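Local coordinates for glycoside hydrolase 15-related protein (Kribbella flavida, PDB 5Z3E) that hydrolyses the alpha-1,6-glucosidic linkage of isomaltose from its non-reducing end, releasing beta-D-glucose and D-glucose, at residues V206-L209 and G210-G214; R242-V245 and S246-V250; G154-L157 and W158-T162. The protein carries 1 engineered substitution. All coordinates share one frame; numbering follows the deposited sequence.

In the fold
Three helices, met in the order 151-167, 206-220 and 231-248 along the chain, carry contact 3, contact 1 and contact 2 respectively, within the helical catalytic domain of a family 15 glycoside hydrolase. Contact 1 lies between the others in space: its centre is about 12 Å from each of theirs, whereas contacts 2 and 3 are about 23 Å apart, centre to centre, and do not touch. Ala211 CB packs on Met155 CG at 3.8 Å on one flank, and His213 NE2 lies 2.9 Å from Arg242 NH1, a probable hydrogen bond, on another. The series thus runs from two buried helical segments to a partly exposed one.

Contact 1: V206-L209 and G210-G214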
ATOM      1  N   VAL A 206       9.040   7.774   4.977  1.00  6.64           N
ATOM      2  CA  VAL A 206       8.174   8.754   4.351  1.00  6.42           C
ATOM      3  C   VAL A 206       6.948   8.104   3.702  1.00  6.66           C
ATOM      4  O   VAL A 206       5.866   8.702   3.777  1.00  7.07           O
ATOM      5  CB  VAL A 206       8.993   9.676   3.435  1.00  6.71           C
ATOM      6  CG1 VAL A 206       8.113  10.612   2.629  1.00  7.42           C
ATOM      7  CG2 VAL A 206       9.959  10.491   4.289  1.00  7.36           C
ATOM      8  N   SER A 207       7.052   6.903   3.137  1.00  6.77           N
ATOM      9  CA  SER A 207       5.861   6.277   2.592  1.00  7.18           C
ATOM     10  C   SER A 207       4.939   5.697   3.675  1.00  6.89           C
ATOM     11  O   SER A 207       3.765   5.440   3.391  1.00  8.34           O
ATOM     12  CB  SER A 207       6.183   5.235   1.540  1.00  7.62           C
ATOM     13  OG  SER A 207       6.888   4.161   2.122  1.00  7.77           O
ATOM     14  N   THR A 208       5.442   5.498   4.886  1.00  6.94           N
ATOM     15  CA  THR A 208       4.592   5.148   6.029  1.00  7.00           C
ATOM     16  C   THR A 208       3.854   6.381   6.545  1.00  6.33           C
ATOM     17  O   THR A 208       2.633   6.373   6.689  1.00  6.78           O
ATOM     18  CB  THR A 208       5.403   4.461   7.129  1.00  7.55           C
ATOM     19  OG1 THR A 208       5.935   3.262   6.589  1.00  9.84           O
ATOM     20  CG2 THR A 208       4.550   4.205   8.347  1.00  8.42           C
ATOM     21  N   LEU A 209       4.606   7.451   6.781  1.00  6.74           N
ATOM     22  CA  LEU A 209       3.997   8.737   7.113  1.00  6.73           C
ATOM     23  C   LEU A 209       2.987   9.115   6.057  1.00  6.66           C
ATOM     24  O   LEU A 209       1.898   9.629   6.366  1.00  7.00           O
ATOM     25  CB  LEU A 209       5.082   9.800   7.248  1.00  6.91           C
ATOM     26  CG  LEU A 209       5.987   9.642   8.466  1.00  7.36           C
ATOM     27  CD1 LEU A 209       7.229  10.516   8.312  1.00  8.75           C
ATOM     28  CD2 LEU A 209       5.253   9.973   9.754  1.00  8.88           C
ATOM     29  N   GLY A 210       3.312   8.900   4.779  1.00  6.76           N
ATOM     30  CA  GLY A 210       2.403   9.222   3.712  1.00  6.97           C
ATOM     31  C   GLY A 210       1.118   8.416   3.771  1.00  6.64           C
ATOM     32  O   GLY A 210       0.025   8.975   3.590  1.00  6.68           O
ATOM     33  N   ALA A 211       1.213   7.113   4.000  1.00  6.84           N
ATOM     34  CA  ALA A 211       0.032   6.272   4.114  1.00  6.88           C
ATOM     35  C   ALA A 211      -0.884   6.764   5.230  1.00  6.40           C
ATOM     36  O   ALA A 211      -2.103   6.807   5.091  1.00  6.94           O
ATOM     37  CB  ALA A 211       0.445   4.839   4.362  1.00  7.59           C
ATOM     38  N   ILE A 212      -0.284   7.092   6.385  1.00  6.38           N
ATOM     39  CA  ILE A 212      -1.065   7.606   7.505  1.00  6.51           C
ATOM     40  C   ILE A 212      -1.747   8.910   7.111  1.00  6.14           C
ATOM     41  O   ILE A 212      -2.934   9.100   7.357  1.00  6.47           O
ATOM     42  CB  ILE A 212      -0.179   7.739   8.757  1.00  6.52           C
ATOM     43  CG1 ILE A 212       0.367   6.375   9.174  1.00  7.14           C
ATOM     44  CG2 ILE A 212      -0.974   8.412   9.877  1.00  7.02           C
ATOM     45  CD1 ILE A 212       1.381   6.443  10.297  1.00  8.72           C
ATOM     46  N   HIS A 213      -0.987   9.824   6.516  1.00  6.03           N
ATOM     47  CA  HIS A 213      -1.535  11.073   6.028  1.00  6.33           C
ATOM     48  C   HIS A 213      -2.722  10.840   5.120  1.00  6.25           C
ATOM     49  O   HIS A 213      -3.757  11.496   5.249  1.00  6.71           O
ATOM     50  CB  HIS A 213      -0.435  11.849   5.299  1.00  6.56           C
ATOM     51  CG  HIS A 213      -0.890  13.129   4.674  1.00  6.40           C
ATOM     52  ND1 HIS A 213      -1.466  13.215   3.431  1.00  6.83           N
ATOM     53  CD2 HIS A 213      -0.853  14.398   5.140  1.00  6.47           C
ATOM     54  CE1 HIS A 213      -1.744  14.494   3.184  1.00  6.65           C
ATOM     55  NE2 HIS A 213      -1.389  15.238   4.203  1.00  7.11           N
ATOM     56  N   GLY A 214      -2.572   9.943   4.143  1.00  6.30           N
ATOM     57  CA  GLY A 214      -3.656   9.703   3.220  1.00  6.86           C
ATOM     58  C   GLY A 214      -4.918   9.237   3.919  1.00  6.51           C
ATOM     59  O   GLY A 214      -6.031   9.677   3.579  1.00  7.05           O
TER
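Ile212 and Thr208 meet one helical turn apart, with both backbone and side chains taking part. Ile212 N donates to Thr208 O at 3.0 Å and the bond is nearly straight, with 169° at the hydrogen. The same carbonyl oxygen is flanked by the isoleucine side chain, whose CG1 comes to 3.4 Å from Thr208 O. The first torsion explains this: with CG1 anti to the carbonyl carbon and beside the backbone N (chi1 -62°), the longer branch is laid back toward the preceding turn. Its methyl CD1 then ends 4.3 Å from Thr208 CG2, a methyl-to-methyl touch at the loose end of the packing range.

The other rungs follow the same i to i+4 pattern. Gly210 N reaches Val206 O at 2.8 Å, Ala211 N reaches Ser207 O at 3.1 Å, and His213 N reaches Leu209 O at 2.9 Å. Beside that last bond His213 CB rests 3.4 Å from Leu209 O, while its imidazole is carried off the contact because CG stands anti to the backbone N (chi1 177°).

In the second shell, His213 ND1 bonds to Phe275 O, and Arg242 is the second partner holding the ring, so both ring nitrogens are gripped and the ring's rotation is fixed. Ser207 OG bonds to Ser267 OG, and Ser207 O receives a weak second bond from Trp196 NE1. The Thr208 side chain lies about 5 Å from that of Asp195, the predicted proton acceptor.

Chemically, the carbonyls of Val206 to Leu209 are met by the N-H groups of Gly210 to His213. Because one imidazole nitrogen faces a carbonyl oxygen and the other a guanidinium, the histidine is probably neutral, with its proton on ND1.

Contact 2: R242-V245 and S246-V250; sequences RSLV and SAEGV
Val245 O accepts Gly249 N at 2.7 Å, near where the helix gives way to a strand; this is the shortest of the four backbone bonds here but a bent one, with 140° at the hydrogen. This is the tightly packed part. After Gly249 the chain opens into an extended course, and Val250 CG2 lies 3.6 Å from Val245 O. The same methyl lies 4.4 Å from Val245 CG1, a light apolar contact from one valine branch to the other.

The side nearer solvent is looser. Leu244 CG stands anti to the backbone N (chi1 -170°), which sends the branch along the helix toward Glu248. There Leu244 CD1 meets Glu248 OE2 at 3.5 Å, the two chains lying aslant; this is contact without a bond. Glu248 N still donates to Leu244 O at 2.9 Å, so the backbone holds the pair together more firmly than their ends do. Ser243 and Ala247, joined by a 3.0 Å bond from Ala247 N to Ser243 O, lie on the exposed surface.

Helix 231-248 passes here into strand 250-251. Val245 and Val250 both pack on Leu255 of strand 254-255, while backbone bonds join Gly249 to Val256 and Glu248 to Gly260.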
ATOM      1  N   ARG A 242       2.909  16.495   7.466  1.00  6.63           N
ATOM      2  CA  ARG A 242       3.508  17.268   6.390  1.00  6.64           C
ATOM      3  C   ARG A 242       4.635  18.164   6.894  1.00  6.77           C
ATOM      4  O   ARG A 242       5.649  18.320   6.210  1.00  7.26           O
ATOM      5  CB  ARG A 242       2.462  18.068   5.620  1.00  6.94           C
ATOM      6  CG  ARG A 242       1.434  17.200   4.935  1.00  6.97           C
ATOM      7  CD  ARG A 242       0.546  17.972   3.968  1.00  7.03           C
ATOM      8  NE  ARG A 242      -0.156  19.072   4.617  1.00  7.01           N
ATOM      9  CZ  ARG A 242      -1.377  19.039   5.144  1.00  6.61           C
ATOM     10  NH1 ARG A 242      -2.120  17.947   5.068  1.00  6.99           N
ATOM     11  NH2 ARG A 242      -1.852  20.102   5.784  1.00  7.30           N
ATOM     12  N   SER A 243       4.489  18.735   8.086  1.00  7.22           N
ATOM     13  CA  SER A 243       5.560  19.531   8.661  1.00  7.67           C
ATOM     14  C   SER A 243       6.828  18.709   8.846  1.00  7.48           C
ATOM     15  O   SER A 243       7.939  19.176   8.586  1.00  8.38           O
ATOM     16  CB  SER A 243       5.161  20.101  10.017  1.00  8.83           C
ATOM     17  OG  SER A 243       4.118  21.040   9.923  1.00  9.04           O
ATOM     18  N   LEU A 244       6.682  17.496   9.347  1.00  7.78           N
ATOM     19  CA  LEU A 244       7.816  16.631   9.582  1.00  8.31           C
ATOM     20  C   LEU A 244       8.505  16.263   8.261  1.00  7.31           C
ATOM     21  O   LEU A 244       9.741  16.277   8.160  1.00  7.90           O
ATOM     22  CB  LEU A 244       7.332  15.431  10.335  1.00 10.75           C
ATOM     23  CG  LEU A 244       8.339  14.517  10.877  1.00 11.40           C
ATOM     24  CD1 LEU A 244       9.362  15.227  11.771  1.00 12.61           C
ATOM     25  CD2 LEU A 244       7.616  13.433  11.734  1.00 11.81           C
ATOM     26  N   VAL A 245       7.709  15.931   7.239  1.00  7.24           N
ATOM     27  CA  VAL A 245       8.267  15.627   5.936  1.00  7.10           C
ATOM     28  C   VAL A 245       8.947  16.848   5.328  1.00  7.40           C
ATOM     29  O   VAL A 245      10.031  16.736   4.747  1.00  8.04           O
ATOM     30  CB  VAL A 245       7.197  15.012   5.029  1.00  7.63           C
ATOM     31  CG1 VAL A 245       7.711  14.823   3.619  1.00  9.01           C
ATOM     32  CG2 VAL A 245       6.711  13.678   5.597  1.00  8.30           C
ATOM     33  N   SER A 246       8.350  18.035   5.458  0.61  7.18           N
ATOM     34  CA  SER A 246       9.021  19.229   4.948  0.61  7.51           C
ATOM     35  C   SER A 246      10.360  19.471   5.632  0.61  7.72           C
ATOM     36  O   SER A 246      11.317  19.929   5.005  0.61  8.23           O
ATOM     37  CB  SER A 246       8.123  20.444   5.121  0.61  8.72           C
ATOM     38  OG  SER A 246       7.002  20.404   4.250  0.61 10.32           O
ATOM     39  N   ALA A 247      10.434  19.206   6.933  1.00  7.57           N
ATOM     40  CA  ALA A 247      11.650  19.471   7.700  1.00  8.22           C
ATOM     41  C   ALA A 247      12.753  18.469   7.465  1.00  7.82           C
ATOM     42  O   ALA A 247      13.918  18.844   7.520  1.00  9.11           O
ATOM     43  CB  ALA A 247      11.326  19.537   9.178  1.00  9.37           C
ATOM     44  N   GLU A 248      12.385  17.195   7.288  1.00  7.01           N
ATOM     45  CA  GLU A 248      13.367  16.111   7.327  1.00  7.33           C
ATOM     46  C   GLU A 248      13.234  15.103   6.202  1.00  7.18           C
ATOM     47  O   GLU A 248      14.076  14.201   6.094  1.00  8.34           O
ATOM     48  CB  GLU A 248      13.282  15.358   8.669  1.00  7.75           C
ATOM     49  CG  GLU A 248      13.485  16.244   9.873  1.00  9.10           C
ATOM     50  CD  GLU A 248      13.347  15.480  11.171  1.00  9.35           C
ATOM     51  OE1 GLU A 248      13.832  14.352  11.270  1.00 10.60           O
ATOM     52  OE2 GLU A 248      12.784  16.063  12.131  1.00 13.05           O
ATOM     53  N   GLY A 249      12.203  15.218   5.385  1.00  7.10           N
ATOM     54  CA  GLY A 249      11.887  14.238   4.366  1.00  7.35           C
ATOM     55  C   GLY A 249      12.000  14.696   2.931  1.00  7.16           C
ATOM     56  O   GLY A 249      11.538  13.978   2.047  1.00  7.85           O
ATOM     57  N   VAL A 250      12.648  15.843   2.704  1.00  7.83           N
ATOM     58  CA  VAL A 250      12.868  16.378   1.368  1.00  8.38           C
ATOM     59  C   VAL A 250      14.318  16.796   1.265  1.00  8.60           C
ATOM     60  O   VAL A 250      14.802  17.571   2.102  1.00  9.85           O
ATOM     61  CB  VAL A 250      11.954  17.591   1.069  1.00  9.04           C
ATOM     62  CG1 VAL A 250      12.245  18.168  -0.309  1.00 10.75           C
ATOM     63  CG2 VAL A 250      10.499  17.205   1.168  1.00 10.04           C
TER

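Contact 3: G154-L157 and W158-T162; sequences GMWL and WSVVT
Trp156 offers one face of its indole to Val160, one turn further along the helix. Val160 CG1 stands 4.1 Å from the centroid of the six-membered ring and only 13° off the ring normal, a CH-pi contact over the face. Val160 CB adds to it at 3.9 Å from Trp156 CE2. The two side chains cross obliquely, brought together because Trp156 CG is anti to the backbone N (chi1 -178°), which leads the indole toward the next turn. Trp156 NE1 is hydrogen-bonded to His97 ND1. With an alanine here, Val160 CG1 would probably lose the ring it rests on, and His97 would be left without its mate.

Trp158 is turned otherwise: Met155 O lies at its edge, near the ring plane, 3.5 Å from Trp158 CE3. Its own carbonyl is doubly used, since Thr162 OG1 donates to Trp158 O at 2.7 Å and Thr162 N at 3.0 Å, from opposite faces of the carbonyl plane. Met155 O also accepts Ser159 N at 2.8 Å.

Trp156 packs on Val100 and Leu104 of helix 90-105, Met155 on Phe79 of helix 74-87, and Leu157 on Ala181, Val182 and Leu185 of helix 175-188, while Phe275 meets the Trp158 ring edge-to-face.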
ATOM      1  N   GLY A 154      -3.354   3.222   8.028  1.00  7.06           N
ATOM      2  CA  GLY A 154      -3.610   4.415   7.232  1.00  7.36           C
ATOM      3  C   GLY A 154      -4.158   4.075   5.860  1.00  6.53           C
ATOM      4  O   GLY A 154      -5.096   4.712   5.364  1.00  7.17           O
ATOM      5  N   MET A 155      -3.572   3.068   5.210  0.65  6.50           N
ATOM      6  CA  MET A 155      -4.063   2.643   3.913  0.65  6.54           C
ATOM      7  C   MET A 155      -5.501   2.194   3.997  0.65  6.27           C
ATOM      8  O   MET A 155      -6.298   2.482   3.097  0.65  6.63           O
ATOM      9  CB  MET A 155      -3.189   1.543   3.337  0.65  6.98           C
ATOM     10  CG  MET A 155      -1.755   1.965   3.166  0.65  6.93           C
ATOM     11  SD  MET A 155      -0.933   0.876   2.028  0.65  7.91           S
ATOM     12  CE  MET A 155       0.767   1.401   2.183  0.65  7.59           C
ATOM     13  N   TRP A 156      -5.872   1.468   5.055  1.00  6.42           N
ATOM     14  CA  TRP A 156      -7.237   0.977   5.120  1.00  6.43           C
ATOM     15  C   TRP A 156      -8.223   2.138   5.194  1.00  6.31           C
ATOM     16  O   TRP A 156      -9.247   2.144   4.509  1.00  6.50           O
ATOM     17  CB  TRP A 156      -7.456   0.020   6.291  1.00  6.63           C
ATOM     18  CG  TRP A 156      -8.879  -0.469   6.257  1.00  6.43           C
ATOM     19  CD1 TRP A 156      -9.453  -1.161   5.248  1.00  6.84           C
ATOM     20  CD2 TRP A 156      -9.934  -0.177   7.179  1.00  6.54           C
ATOM     21  NE1 TRP A 156     -10.781  -1.360   5.479  1.00  7.07           N
ATOM     22  CE2 TRP A 156     -11.110  -0.754   6.654  1.00  6.86           C
ATOM     23  CE3 TRP A 156     -10.003   0.506   8.403  1.00  7.46           C
ATOM     24  CZ2 TRP A 156     -12.334  -0.702   7.332  1.00  7.55           C
ATOM     25  CZ3 TRP A 156     -11.221   0.556   9.055  1.00  8.66           C
ATOM     26  CH2 TRP A 156     -12.368  -0.046   8.519  1.00  8.28           C
ATOM     27  N   LEU A 157      -7.929   3.146   6.028  1.00  6.27           N
ATOM     28  CA  LEU A 157      -8.802   4.310   6.099  1.00  6.23           C
ATOM     29  C   LEU A 157      -8.980   4.944   4.727  1.00  6.19           C
ATOM     30  O   LEU A 157     -10.097   5.282   4.314  1.00  6.81           O
ATOM     31  CB  LEU A 157      -8.235   5.327   7.074  1.00  6.41           C
ATOM     32  CG  LEU A 157      -8.289   4.928   8.549  1.00  6.81           C
ATOM     33  CD1 LEU A 157      -7.669   6.045   9.378  1.00  8.03           C
ATOM     34  CD2 LEU A 157      -9.707   4.642   9.027  1.00  7.27           C
ATOM     35  N   TRP A 158      -7.875   5.160   4.011  1.00  6.21           N
ATOM     36  CA  TRP A 158      -7.966   5.688   2.657  1.00  6.50           C
ATOM     37  C   TRP A 158      -8.848   4.813   1.782  1.00  6.31           C
ATOM     38  O   TRP A 158      -9.726   5.295   1.051  1.00  6.93           O
ATOM     39  CB  TRP A 158      -6.550   5.836   2.060  1.00  7.13           C
ATOM     40  CG  TRP A 158      -6.526   5.924   0.569  1.00  7.52           C
ATOM     41  CD1 TRP A 158      -6.866   6.988  -0.218  1.00  8.98           C
ATOM     42  CD2 TRP A 158      -6.227   4.842  -0.339  1.00  7.87           C
ATOM     43  NE1 TRP A 158      -6.778   6.634  -1.545  1.00  9.10           N
ATOM     44  CE2 TRP A 158      -6.391   5.332  -1.639  1.00  8.58           C
ATOM     45  CE3 TRP A 158      -5.795   3.529  -0.168  1.00  8.32           C
ATOM     46  CZ2 TRP A 158      -6.154   4.530  -2.778  1.00  9.48           C
ATOM     47  CZ3 TRP A 158      -5.549   2.741  -1.272  1.00  9.30           C
ATOM     48  CH2 TRP A 158      -5.726   3.257  -2.556  1.00  9.62           C
ATOM     49  N   SER A 159      -8.625   3.509   1.826  1.00  6.37           N
ATOM     50  CA  SER A 159      -9.330   2.578   0.959  0.76  6.55           C
ATOM     51  C   SER A 159     -10.834   2.569   1.220  1.00  6.42           C
ATOM     52  O   SER A 159     -11.644   2.612   0.285  1.00  6.98           O
ATOM     53  CB  SER A 159      -8.729   1.189   1.121  0.76  6.94           C
ATOM     54  OG  SER A 159      -9.448   0.200   0.449  0.76  7.30           O
ATOM     55  N   VAL A 160     -11.228   2.464   2.478  1.00  6.45           N
ATOM     56  CA  VAL A 160     -12.651   2.330   2.783  1.00  6.59           C
ATOM     57  C   VAL A 160     -13.395   3.619   2.462  1.00  6.41           C
ATOM     58  O   VAL A 160     -14.500   3.581   1.919  1.00  7.10           O
ATOM     59  CB  VAL A 160     -12.874   1.815   4.234  1.00  6.74           C
ATOM     60  CG1 VAL A 160     -12.517   2.828   5.306  1.00  7.00           C
ATOM     61  CG2 VAL A 160     -14.306   1.342   4.399  1.00  7.45           C
ATOM     62  N   VAL A 161     -12.799   4.776   2.758  1.00  6.60           N
ATOM     63  CA  VAL A 161     -13.433   6.046   2.419  1.00  6.94           C
ATOM     64  C   VAL A 161     -13.576   6.170   0.915  1.00  7.10           C
ATOM     65  O   VAL A 161     -14.624   6.591   0.400  1.00  7.76           O
ATOM     66  CB  VAL A 161     -12.634   7.215   3.014  1.00  7.40           C
ATOM     67  CG1 VAL A 161     -13.134   8.552   2.466  1.00  8.83           C
ATOM     68  CG2 VAL A 161     -12.733   7.214   4.531  1.00  8.33           C
ATOM     69  N   THR A 162     -12.528   5.833   0.181  1.00  7.16           N
ATOM     70  CA  THR A 162     -12.537   5.968  -1.281  1.00  7.83           C
ATOM     71  C   THR A 162     -13.595   5.063  -1.890  1.00  7.88           C
ATOM     72  O   THR A 162     -14.334   5.463  -2.809  1.00  8.74           O
ATOM     73  CB  THR A 162     -11.140   5.671  -1.846  1.00  8.01           C
ATOM     74  OG1 THR A 162     -10.212   6.598  -1.297  1.00  8.27           O
ATOM     75  CG2 THR A 162     -11.093   5.802  -3.353  1.00  9.46           C
TER